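Minor capsid protein (Cafeteriavirus-dependent mavirus, PDB 6G42) forms the pentons of the virophage capsid, assembling as a pentamer of single jelly-roll subunits that probably occupies the fivefold vertices of the shell. Local coordinates at residues I9-T14 with V34-S39; V53-L58 with Q298-F303; N209-S214 with T268-F273; S214-P219 with K261-L266. One frame throughout, in Å; residues are numbered along the deposited sequence.

Contact 1. Residues I9-T14 with V34-S39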
# COMPACT_ATOMS: atom_id res chain seq x y z
N ILE C 9 0.68 3.15 -31.92
CA ILE C 9 0.97 1.88 -32.58
C ILE C 9 1.50 0.94 -31.49
O ILE C 9 2.48 1.26 -30.83
CB ILE C 9 1.96 2.04 -33.76
CG1 ILE C 9 1.40 2.99 -34.82
CG2 ILE C 9 2.27 0.69 -34.42
CD1 ILE C 9 2.40 3.42 -35.87
N TRP C 10 0.82 -0.20 -31.33
CA TRP C 10 1.11 -1.17 -30.28
C TRP C 10 1.69 -2.43 -30.89
O TRP C 10 1.16 -2.93 -31.89
CB TRP C 10 -0.17 -1.56 -29.54
CG TRP C 10 -0.84 -0.44 -28.81
CD1 TRP C 10 -1.89 0.30 -29.26
CD2 TRP C 10 -0.52 0.05 -27.52
NE1 TRP C 10 -2.24 1.24 -28.32
CE2 TRP C 10 -1.42 1.10 -27.24
CE3 TRP C 10 0.45 -0.28 -26.56
CZ2 TRP C 10 -1.39 1.83 -26.04
CZ3 TRP C 10 0.48 0.43 -25.36
CH2 TRP C 10 -0.43 1.48 -25.11
N LEU C 11 2.73 -2.97 -30.27
CA LEU C 11 3.42 -4.17 -30.75
C LEU C 11 3.57 -5.20 -29.62
O LEU C 11 4.27 -4.95 -28.64
CB LEU C 11 4.78 -3.80 -31.36
CG LEU C 11 5.73 -4.89 -31.84
CD1 LEU C 11 5.09 -5.80 -32.87
CD2 LEU C 11 6.98 -4.25 -32.42
N ASN C 12 2.91 -6.34 -29.77
CA ASN C 12 2.97 -7.45 -28.81
C ASN C 12 3.98 -8.48 -29.27
O ASN C 12 4.22 -8.64 -30.48
CB ASN C 12 1.60 -8.13 -28.67
CG ASN C 12 0.56 -7.21 -28.07
OD1 ASN C 12 0.32 -7.23 -26.86
ND2 ASN C 12 -0.06 -6.39 -28.90
N GLU C 13 4.57 -9.19 -28.31
CA GLU C 13 5.48 -10.28 -28.62
C GLU C 13 5.59 -11.27 -27.45
O GLU C 13 5.45 -10.88 -26.30
CB GLU C 13 6.85 -9.72 -29.01
CG GLU C 13 7.70 -10.63 -29.88
CD GLU C 13 7.15 -10.88 -31.28
OE1 GLU C 13 6.59 -9.95 -31.91
OE2 GLU C 13 7.28 -12.03 -31.78
N THR C 14 5.81 -12.55 -27.78
CA THR C 14 5.92 -13.63 -26.79
C THR C 14 7.03 -14.62 -27.13
O THR C 14 7.41 -14.78 -28.29
CB THR C 14 4.61 -14.43 -26.64
OG1 THR C 14 4.16 -14.86 -27.93
CG2 THR C 14 3.52 -13.57 -26.01
N VAL C 34 14.32 -12.01 -28.96
CA VAL C 34 13.25 -12.07 -29.95
C VAL C 34 13.60 -11.25 -31.18
O VAL C 34 14.05 -10.10 -31.06
CB VAL C 34 11.91 -11.49 -29.44
CG1 VAL C 34 10.78 -11.95 -30.35
CG2 VAL C 34 11.61 -11.93 -28.03
N ASP C 35 13.36 -11.83 -32.35
CA ASP C 35 13.40 -11.11 -33.61
C ASP C 35 11.98 -10.75 -34.00
O ASP C 35 11.18 -11.62 -34.35
CB ASP C 35 14.05 -11.96 -34.71
CG ASP C 35 15.53 -12.20 -34.47
OD1 ASP C 35 16.25 -11.27 -34.03
OD2 ASP C 35 15.98 -13.34 -34.74
N ILE C 36 11.67 -9.46 -33.92
CA ILE C 36 10.43 -8.91 -34.49
C ILE C 36 10.69 -8.74 -35.98
O ILE C 36 11.61 -8.02 -36.36
CB ILE C 36 10.03 -7.55 -33.86
CG1 ILE C 36 9.51 -7.73 -32.43
CG2 ILE C 36 8.98 -6.84 -34.71
CD1 ILE C 36 10.59 -7.79 -31.37
N PHE C 37 9.87 -9.38 -36.81
CA PHE C 37 10.02 -9.35 -38.26
C PHE C 37 8.62 -9.28 -38.88
O PHE C 37 7.77 -10.12 -38.58
CB PHE C 37 10.80 -10.59 -38.72
CG PHE C 37 11.21 -10.62 -40.18
CD1 PHE C 37 11.23 -9.48 -41.00
CD2 PHE C 37 11.62 -11.83 -40.75
CE1 PHE C 37 11.62 -9.55 -42.33
CE2 PHE C 37 12.01 -11.90 -42.08
CZ PHE C 37 12.02 -10.77 -42.87
N ARG C 38 8.39 -8.26 -39.71
CA ARG C 38 7.06 -8.00 -40.30
C ARG C 38 7.08 -7.83 -41.82
O ARG C 38 8.13 -7.60 -42.42
CB ARG C 38 6.44 -6.78 -39.64
CG ARG C 38 6.31 -6.92 -38.13
CD ARG C 38 5.27 -5.98 -37.56
NE ARG C 38 3.91 -6.36 -37.94
CZ ARG C 38 3.21 -7.36 -37.39
NH1 ARG C 38 3.72 -8.12 -36.42
NH2 ARG C 38 1.98 -7.60 -37.83
N SER C 39 5.91 -7.95 -42.44
CA SER C 39 5.78 -7.88 -43.90
C SER C 39 6.11 -6.48 -44.43
O SER C 39 7.06 -6.32 -45.20
CB SER C 39 4.37 -8.27 -44.36
OG SER C 39 4.09 -9.61 -44.01
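Leu11 and Ile36 meet methyl to methyl in the interior of the single jelly-roll, with CD2 of Leu11 4.0 Å from CG2 of Ile36. The evidence for facing layers, and not paired strands, is the spacing: the axes of 9-14 and 34-37 come no closer than 8.7 Å, their directions differ by 140°, and no hydrogen bond spans them. Two residues further on, Glu13 reaches across from the same side of its strand. Its CG lies 3.4 Å from CG1 of Val34, and a bend at chi2 (66°) sets CD 4.1 Å from CG1 of Ile36. The side chains of Glu13 and Ile36 thus slide past one another in opposite directions, so that the carboxylate meets hydrocarbon on this side. Arg38 closes the other end of the row, its NH1 4.5 Å from CD1 of Leu11, which approaches the guanidinium plane at a slant. The polar duties of that group lie across the subunit interface: NH1 binds the carbonyl O of Leu218 and NH2 that of Asn230, both of a neighbouring subunit. Further out, each strand is fixed in its own sheet by backbone hydrogen bonds, Leu11 to Leu301 and Glu13 to Leu299 on one side, Val34 to Leu275 and Ile36 to Phe273 on the other. The Phe273 side chain touches both Leu11 and Ile36. Glu13 and Arg38 form no salt bridge, although their opposite charges may still attract weakly: OE1 of Glu13 and NH1 of Arg38 are 5.7 Å apart.

Contact 2. Residues V53-L58 with Q298-F303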
# COMPACT_ATOMS: atom_id res chain seq x y z
N VAL C 53 8.29 1.09 -23.41
CA VAL C 53 7.94 -0.28 -23.05
C VAL C 53 6.79 -0.19 -22.05
O VAL C 53 7.00 0.14 -20.88
CB VAL C 53 9.15 -1.03 -22.45
CG1 VAL C 53 8.78 -2.46 -22.02
CG2 VAL C 53 10.29 -1.06 -23.45
N GLU C 54 5.57 -0.47 -22.52
CA GLU C 54 4.36 -0.43 -21.69
C GLU C 54 4.37 -1.53 -20.61
O GLU C 54 4.10 -1.26 -19.44
CB GLU C 54 3.12 -0.58 -22.59
CG GLU C 54 1.76 -0.58 -21.89
CD GLU C 54 1.34 0.77 -21.34
OE1 GLU C 54 2.01 1.79 -21.63
OE2 GLU C 54 0.31 0.80 -20.60
N GLU C 55 4.67 -2.76 -21.01
CA GLU C 55 4.53 -3.91 -20.12
C GLU C 55 5.41 -5.09 -20.55
O GLU C 55 5.56 -5.35 -21.75
CB GLU C 55 3.05 -4.30 -20.08
CG GLU C 55 2.68 -5.70 -19.60
CD GLU C 55 1.17 -5.92 -19.54
OE1 GLU C 55 0.43 -5.31 -20.35
OE2 GLU C 55 0.71 -6.71 -18.68
N PHE C 56 6.00 -5.77 -19.57
CA PHE C 56 6.57 -7.10 -19.79
C PHE C 56 6.26 -8.05 -18.64
O PHE C 56 5.83 -7.62 -17.56
CB PHE C 56 8.07 -7.04 -20.13
CG PHE C 56 8.98 -6.63 -19.00
CD1 PHE C 56 9.35 -7.54 -18.01
CD2 PHE C 56 9.52 -5.35 -18.96
CE1 PHE C 56 10.20 -7.16 -16.98
CE2 PHE C 56 10.38 -4.97 -17.94
CZ PHE C 56 10.72 -5.87 -16.95
N HIS C 57 6.48 -9.34 -18.89
CA HIS C 57 6.29 -10.39 -17.90
C HIS C 57 7.32 -11.50 -18.08
O HIS C 57 7.36 -12.14 -19.12
CB HIS C 57 4.86 -10.94 -18.00
CG HIS C 57 4.43 -11.78 -16.83
ND1 HIS C 57 5.03 -11.73 -15.59
CD2 HIS C 57 3.43 -12.68 -16.71
CE1 HIS C 57 4.42 -12.56 -14.77
NE2 HIS C 57 3.44 -13.15 -15.42
N LEU C 58 8.18 -11.68 -17.09
CA LEU C 58 9.22 -12.72 -17.11
C LEU C 58 8.71 -13.87 -16.26
O LEU C 58 9.00 -13.97 -15.07
CB LEU C 58 10.56 -12.17 -16.59
CG LEU C 58 10.96 -10.77 -17.06
CD1 LEU C 58 12.28 -10.36 -16.44
CD2 LEU C 58 11.03 -10.66 -18.58
N GLN C 298 6.39 -12.32 -21.96
CA GLN C 298 5.46 -11.43 -22.65
C GLN C 298 6.04 -10.02 -22.66
O GLN C 298 6.87 -9.67 -21.82
CB GLN C 298 4.09 -11.42 -21.98
CG GLN C 298 3.29 -12.69 -22.21
CD GLN C 298 2.14 -12.86 -21.23
OE1 GLN C 298 1.84 -11.96 -20.43
NE2 GLN C 298 1.49 -14.01 -21.27
N LEU C 299 5.59 -9.23 -23.62
CA LEU C 299 6.24 -7.96 -23.96
C LEU C 299 5.31 -7.09 -24.78
O LEU C 299 4.71 -7.55 -25.74
CB LEU C 299 7.52 -8.27 -24.74
CG LEU C 299 8.51 -7.16 -25.06
CD1 LEU C 299 9.93 -7.70 -24.99
CD2 LEU C 299 8.26 -6.55 -26.43
N LYS C 300 5.17 -5.83 -24.39
CA LYS C 300 4.28 -4.90 -25.08
C LYS C 300 4.99 -3.56 -25.25
O LYS C 300 5.45 -2.96 -24.28
CB LYS C 300 2.98 -4.73 -24.29
CG LYS C 300 1.83 -4.14 -25.11
CD LYS C 300 0.48 -4.41 -24.44
CE LYS C 300 -0.70 -4.29 -25.41
NZ LYS C 300 -1.46 -3.03 -25.21
N LEU C 301 5.10 -3.12 -26.51
CA LEU C 301 5.77 -1.87 -26.86
C LEU C 301 4.75 -0.86 -27.37
O LEU C 301 3.71 -1.24 -27.91
CB LEU C 301 6.82 -2.14 -27.94
CG LEU C 301 7.87 -3.21 -27.66
CD1 LEU C 301 8.69 -3.45 -28.91
CD2 LEU C 301 8.79 -2.80 -26.52
N LEU C 302 5.06 0.42 -27.20
CA LEU C 302 4.23 1.49 -27.74
C LEU C 302 5.08 2.45 -28.56
O LEU C 302 6.04 3.02 -28.05
CB LEU C 302 3.54 2.26 -26.61
CG LEU C 302 2.80 3.55 -27.00
CD1 LEU C 302 1.69 3.26 -28.01
CD2 LEU C 302 2.24 4.25 -25.78
N PHE C 303 4.71 2.62 -29.83
CA PHE C 303 5.26 3.68 -30.67
C PHE C 303 4.23 4.81 -30.69
O PHE C 303 3.14 4.66 -31.25
CB PHE C 303 5.58 3.15 -32.07
CG PHE C 303 6.64 2.08 -32.07
CD1 PHE C 303 7.99 2.41 -32.08
CD2 PHE C 303 6.28 0.73 -32.04
CE1 PHE C 303 8.96 1.42 -32.07
CE2 PHE C 303 7.25 -0.27 -32.03
CZ PHE C 303 8.59 0.08 -32.05
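His57 and Gln298 lie side by side and point the same way, with imidazole and amide planes turned 61° apart. OE1 of Gln298 comes to the edge of the ring, near its plane and 4.1 Å from CD2 of His57, without bonding to it. Both polar ends serve the interface: His57 NE2 is hydrogen-bonded to the Tyr282 hydroxyl, and Gln298 NE2 to Ser202 OG, of a neighbouring subunit. On the same face Glu55 is extended beyond CG and slants across Lys300, its OE1 4.2 Å from CD of Lys300. The ammonium is turned elsewhere. Chi4 of Lys300 (-105°) carries NZ away from 53-58, and its salt bridge goes to Glu216 of the neighbouring subunit, while Glu55 OE2 binds His203 there. The reverse face is apolar. Val53 and Leu301 run alongside each other, CG2 of Val53 3.8 Å from CD2 of Leu301. Phe56 holds CG between its backbone N and carbonyl carbon (chi1 69°), and its ring leads off toward Phe253 in the next strand. Backbone bonds set the register: His57 and Gln298 exchange two, each N to the other's O at 3.0 Å, and Lys300 N donates to Glu55 O at 2.7 Å. Lys300 O receives both Glu54 N and Glu55 N, each bond weak, the second nearly straight but 3.4 Å long. The register accordingly slips by one residue between Val53 and Glu55: a classic beta bulge between central antiparallel strands of the jelly-roll sheet.

Contact 3. Residues N209-S214 with T268-F273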
# COMPACT_ATOMS: atom_id res chain seq x y z
N ASN C 209 20.43 -4.32 -30.57
CA ASN C 209 21.61 -4.00 -31.41
C ASN C 209 21.28 -3.30 -32.74
O ASN C 209 22.15 -2.64 -33.31
CB ASN C 209 22.51 -5.23 -31.64
CG ASN C 209 21.77 -6.44 -32.19
OD1 ASN C 209 20.69 -6.32 -32.77
ND2 ASN C 209 22.35 -7.62 -32.00
N ASP C 210 20.04 -3.43 -33.23
CA ASP C 210 19.66 -2.91 -34.56
C ASP C 210 18.36 -2.05 -34.67
O ASP C 210 17.93 -1.73 -35.79
CB ASP C 210 19.60 -4.07 -35.57
CG ASP C 210 18.54 -5.10 -35.23
OD1 ASP C 210 18.01 -5.08 -34.09
OD2 ASP C 210 18.23 -5.94 -36.10
N LEU C 211 17.75 -1.69 -33.54
CA LEU C 211 16.60 -0.78 -33.55
C LEU C 211 17.12 0.66 -33.63
O LEU C 211 17.90 1.06 -32.77
CB LEU C 211 15.76 -0.94 -32.28
CG LEU C 211 14.51 -0.06 -32.13
CD1 LEU C 211 13.43 -0.42 -33.14
CD2 LEU C 211 13.95 -0.18 -30.73
N PRO C 212 16.69 1.43 -34.66
CA PRO C 212 17.15 2.82 -34.75
C PRO C 212 16.50 3.69 -33.66
O PRO C 212 15.47 4.34 -33.87
CB PRO C 212 16.75 3.24 -36.16
CG PRO C 212 15.61 2.35 -36.52
CD PRO C 212 15.85 1.05 -35.81
N VAL C 213 17.14 3.67 -32.49
CA VAL C 213 16.67 4.36 -31.31
C VAL C 213 17.83 5.16 -30.71
O VAL C 213 19.00 4.79 -30.87
CB VAL C 213 16.07 3.36 -30.29
CG1 VAL C 213 17.15 2.48 -29.66
CG2 VAL C 213 15.28 4.07 -29.21
N SER C 214 17.51 6.26 -30.03
CA SER C 214 18.52 7.09 -29.40
C SER C 214 19.21 6.33 -28.28
O SER C 214 18.56 5.61 -27.52
CB SER C 214 17.90 8.38 -28.87
OG SER C 214 18.90 9.35 -28.62
N THR C 268 12.42 5.96 -39.46
CA THR C 268 11.05 5.44 -39.63
C THR C 268 10.93 4.26 -40.60
O THR C 268 9.89 3.60 -40.64
CB THR C 268 10.12 6.55 -40.14
OG1 THR C 268 10.70 7.16 -41.31
CG2 THR C 268 9.91 7.61 -39.08
N ASN C 269 11.97 4.01 -41.39
CA ASN C 269 11.89 3.07 -42.53
C ASN C 269 12.15 1.58 -42.20
O ASN C 269 12.08 0.74 -43.09
CB ASN C 269 12.85 3.52 -43.65
CG ASN C 269 14.32 3.28 -43.32
OD1 ASN C 269 14.76 3.51 -42.19
ND2 ASN C 269 15.09 2.83 -44.31
N PHE C 270 12.41 1.26 -40.93
CA PHE C 270 12.80 -0.10 -40.54
C PHE C 270 11.65 -1.11 -40.59
O PHE C 270 10.47 -0.76 -40.54
CB PHE C 270 13.49 -0.15 -39.17
CG PHE C 270 12.61 0.20 -38.00
CD1 PHE C 270 12.53 1.51 -37.55
CD2 PHE C 270 11.87 -0.78 -37.34
CE1 PHE C 270 11.72 1.85 -36.48
CE2 PHE C 270 11.06 -0.44 -36.27
CZ PHE C 270 10.98 0.87 -35.84
N ASN C 271 12.05 -2.37 -40.70
CA ASN C 271 11.16 -3.50 -40.94
C ASN C 271 11.25 -4.59 -39.86
O ASN C 271 10.26 -5.28 -39.56
CB ASN C 271 11.56 -4.09 -42.30
CG ASN C 271 10.54 -5.04 -42.85
OD1 ASN C 271 9.38 -5.07 -42.43
ND2 ASN C 271 10.96 -5.82 -43.84
N ARG C 272 12.44 -4.76 -39.29
CA ARG C 272 12.70 -5.75 -38.26
C ARG C 272 13.74 -5.24 -37.27
O ARG C 272 14.53 -4.34 -37.58
CB ARG C 272 13.18 -7.06 -38.91
CG ARG C 272 14.50 -6.95 -39.67
CD ARG C 272 14.74 -8.16 -40.56
NE ARG C 272 15.19 -9.33 -39.82
CZ ARG C 272 15.53 -10.50 -40.38
NH1 ARG C 272 15.47 -10.68 -41.70
NH2 ARG C 272 15.93 -11.51 -39.60
N PHE C 273 13.73 -5.82 -36.08
CA PHE C 273 14.74 -5.54 -35.06
C PHE C 273 14.78 -6.64 -34.01
O PHE C 273 13.89 -7.48 -33.93
CB PHE C 273 14.50 -4.17 -34.39
CG PHE C 273 13.15 -4.03 -33.74
CD1 PHE C 273 12.05 -3.62 -34.49
CD2 PHE C 273 12.98 -4.27 -32.38
CE1 PHE C 273 10.80 -3.48 -33.90
CE2 PHE C 273 11.74 -4.12 -31.79
CZ PHE C 273 10.65 -3.73 -32.55
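Leu211 brings one methyl, CD1, against two phenylalanine rings. It stands over the face of Phe273, 3.8 Å from CD1 of Leu211 to the ring centroid and 16° off the normal, displaced toward the rim. The same methyl also covers a face of Phe270, its carbon 4.2 Å from that centroid. The conformations account for this: Leu211 has CG anti to its backbone N, and chi2 (67°) turns CD1 to where it lies over a face of each ring. Both phenylalanines hold CG between backbone N and carbonyl carbon (chi1 58° in Phe273), and from there each ring turns a face to Leu211 CD1. Pro212 comes to the same side of Phe270, with CD off-centre over the ring, 4.2 Å from its centroid; CG of Pro212, 3.4 Å from CD1 of Phe270, approaches at a slant. That proline is the centre of an inverse gamma turn, in which Val213 N makes a weak bond to Leu211 O. Asp210 lays its carboxylate beside the backbone of Phe273, OD1 of Asp210 3.4 Å from CA of Phe273. The same oxygen accepts a hydrogen bond from Asn274 N, just beyond the segment. The contact therefore ties the loop after strand 201-207 to the start of strand 272-281 in one jelly-roll sheet. No hydrogen bond joins the two segments themselves, and Asp210 OD2 stays 5.9 Å from Arg272 NE. The chemistry of the contact implies cohesion by CH-pi and apolar packing, with a polar tie from Asp210 OD1 to the backbone N of Asn274 at the exposed side.

Contact 4. Residues S214-P219 with K261-L266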
# COMPACT_ATOMS: atom_id res chain seq x y z
N SER C 214 17.51 6.26 -30.03
CA SER C 214 18.52 7.09 -29.40
C SER C 214 19.21 6.33 -28.28
O SER C 214 18.56 5.61 -27.52
CB SER C 214 17.90 8.38 -28.87
OG SER C 214 18.90 9.35 -28.62
N TYR C 215 20.53 6.48 -28.19
CA TYR C 215 21.34 5.79 -27.19
C TYR C 215 21.29 6.59 -25.90
O TYR C 215 21.09 7.79 -25.93
CB TYR C 215 22.80 5.68 -27.66
CG TYR C 215 23.08 4.69 -28.79
CD1 TYR C 215 22.47 4.82 -30.04
CD2 TYR C 215 23.99 3.64 -28.61
CE1 TYR C 215 22.74 3.92 -31.07
CE2 TYR C 215 24.26 2.74 -29.63
CZ TYR C 215 23.64 2.88 -30.86
OH TYR C 215 23.90 1.99 -31.88
N GLU C 216 21.48 5.91 -24.77
CA GLU C 216 21.69 6.58 -23.49
C GLU C 216 23.19 6.84 -23.34
O GLU C 216 24.01 6.09 -23.87
CB GLU C 216 21.19 5.72 -22.31
CG GLU C 216 19.69 5.40 -22.32
CD GLU C 216 19.14 4.97 -20.96
OE1 GLU C 216 19.93 4.54 -20.09
OE2 GLU C 216 17.92 5.05 -20.74
N LEU C 217 23.54 7.90 -22.61
CA LEU C 217 24.94 8.29 -22.41
C LEU C 217 25.50 7.59 -21.18
O LEU C 217 24.90 7.66 -20.11
CB LEU C 217 25.07 9.81 -22.25
CG LEU C 217 24.40 10.70 -23.31
CD1 LEU C 217 24.73 12.16 -23.03
CD2 LEU C 217 24.80 10.32 -24.73
N LEU C 218 26.66 6.94 -21.33
CA LEU C 218 27.26 6.07 -20.29
C LEU C 218 28.60 6.61 -19.78
O LEU C 218 29.25 7.40 -20.47
CB LEU C 218 27.46 4.65 -20.85
CG LEU C 218 26.24 3.74 -20.93
CD1 LEU C 218 26.57 2.48 -21.72
CD2 LEU C 218 25.72 3.36 -19.55
N PRO C 219 29.04 6.17 -18.58
CA PRO C 219 30.33 6.61 -18.03
C PRO C 219 31.53 5.92 -18.69
O PRO C 219 31.36 5.07 -19.57
CB PRO C 219 30.22 6.24 -16.55
CG PRO C 219 29.34 5.04 -16.54
CD PRO C 219 28.34 5.26 -17.65
N LYS C 261 9.65 7.51 -19.23
CA LYS C 261 10.57 6.53 -19.87
C LYS C 261 10.35 6.32 -21.38
O LYS C 261 9.99 5.24 -21.85
CB LYS C 261 10.62 5.20 -19.10
CG LYS C 261 11.72 5.16 -18.05
CD LYS C 261 11.92 3.79 -17.43
CE LYS C 261 13.20 3.73 -16.60
NZ LYS C 261 13.31 4.79 -15.56
N TYR C 262 10.64 7.39 -22.13
CA TYR C 262 10.50 7.44 -23.57
C TYR C 262 11.90 7.48 -24.20
O TYR C 262 12.86 7.96 -23.59
CB TYR C 262 9.72 8.70 -23.97
CG TYR C 262 8.22 8.63 -23.79
CD1 TYR C 262 7.43 7.85 -24.63
CD2 TYR C 262 7.57 9.38 -22.80
CE1 TYR C 262 6.05 7.79 -24.48
CE2 TYR C 262 6.19 9.34 -22.65
CZ TYR C 262 5.43 8.54 -23.49
OH TYR C 262 4.06 8.48 -23.35
N HIS C 263 11.99 6.97 -25.43
CA HIS C 263 13.21 7.07 -26.24
C HIS C 263 12.85 7.48 -27.65
O HIS C 263 11.84 7.03 -28.19
CB HIS C 263 13.94 5.74 -26.26
CG HIS C 263 14.45 5.32 -24.92
ND1 HIS C 263 15.58 5.88 -24.36
CD2 HIS C 263 13.96 4.45 -24.02
CE1 HIS C 263 15.77 5.35 -23.17
NE2 HIS C 263 14.81 4.47 -22.94
N ASN C 264 13.68 8.33 -28.25
CA ASN C 264 13.43 8.83 -29.60
C ASN C 264 13.77 7.77 -30.64
O ASN C 264 14.83 7.15 -30.58
CB ASN C 264 14.25 10.09 -29.86
CG ASN C 264 13.73 11.30 -29.12
OD1 ASN C 264 14.37 11.81 -28.20
ND2 ASN C 264 12.56 11.79 -29.54
N ILE C 265 12.85 7.55 -31.59
CA ILE C 265 13.13 6.75 -32.77
C ILE C 265 13.75 7.68 -33.82
O ILE C 265 13.15 8.70 -34.17
CB ILE C 265 11.86 6.06 -33.33
CG1 ILE C 265 11.30 5.04 -32.33
CG2 ILE C 265 12.13 5.38 -34.68
CD1 ILE C 265 12.19 3.85 -32.03
N LEU C 266 14.94 7.32 -34.30
CA LEU C 266 15.71 8.14 -35.24
C LEU C 266 15.33 7.91 -36.70
O LEU C 266 15.38 8.85 -37.51
CB LEU C 266 17.21 7.90 -35.03
CG LEU C 266 17.75 8.08 -33.60
CD1 LEU C 266 19.21 7.66 -33.53
CD2 LEU C 266 17.57 9.50 -33.07
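The His263 ring receives the Glu216 carboxylate at its edge: OE2 of Glu216 lies in the ring plane, 3.3 Å from CE1 of His263, and the two flat groups are inclined by 42°. NE2 of His263 is further off, 3.9 Å from that OE2, and the pair is an edge contact without a hydrogen bond. Ser214 O approaches the ring obliquely, while Val213 packs on the His263 side chain. Glu216 spends its polar atoms on a neighbouring subunit, OE1 in a hydrogen bond to Asn12 and OE2 toward the charge of Lys300; the nearby positive charge would be expected to favour the ionised carboxylate. Strand 248-264 is the outermost strand of a four-stranded jelly-roll sheet within its chain, and the neighbouring subunit approaches beside it. Asn264 documents this: its ND2 binds Lys6 O and its OD1 binds Tyr8 N of that subunit. Between the segments themselves one backbone bond is made, Ser214 N to Asn264 O at 2.9 Å, with an N-H...O angle of 155° and the donor nearly along the C=O axis. Beside it the side chains of Ser214 and Asn264 touch through their CB atoms, 4.2 Å apart. Leu266, two residues on, comes up beside Ser214, its CG 4.0 Å from Ser214 N and its CD2 4.4 Å from Ser214 CB.

From the N terminus, contact 1 closes first, a short loop between strands 8-15 and 33-37 that brings the two jelly-roll sheets face to face. The chain then enters strand 49-62, whose pairing with 296-305 in contact 2 closes a loop of more than 200 residues. Contacts 3 and 4 nest inside it, and contact 4 nests in turn inside contact 3, the two sharing Ser214. Strand 8-15 bonds to 296-305, joining contacts 1 and 2, while strands 33-37 and 272-281, neighbours in the other sheet, join contacts 1 and 3. Pro212 O to Leu266 N links contacts 3 and 4. Phe303 packing on Ile265 connects contact 2 to contact 4, their centres about 17 Å apart.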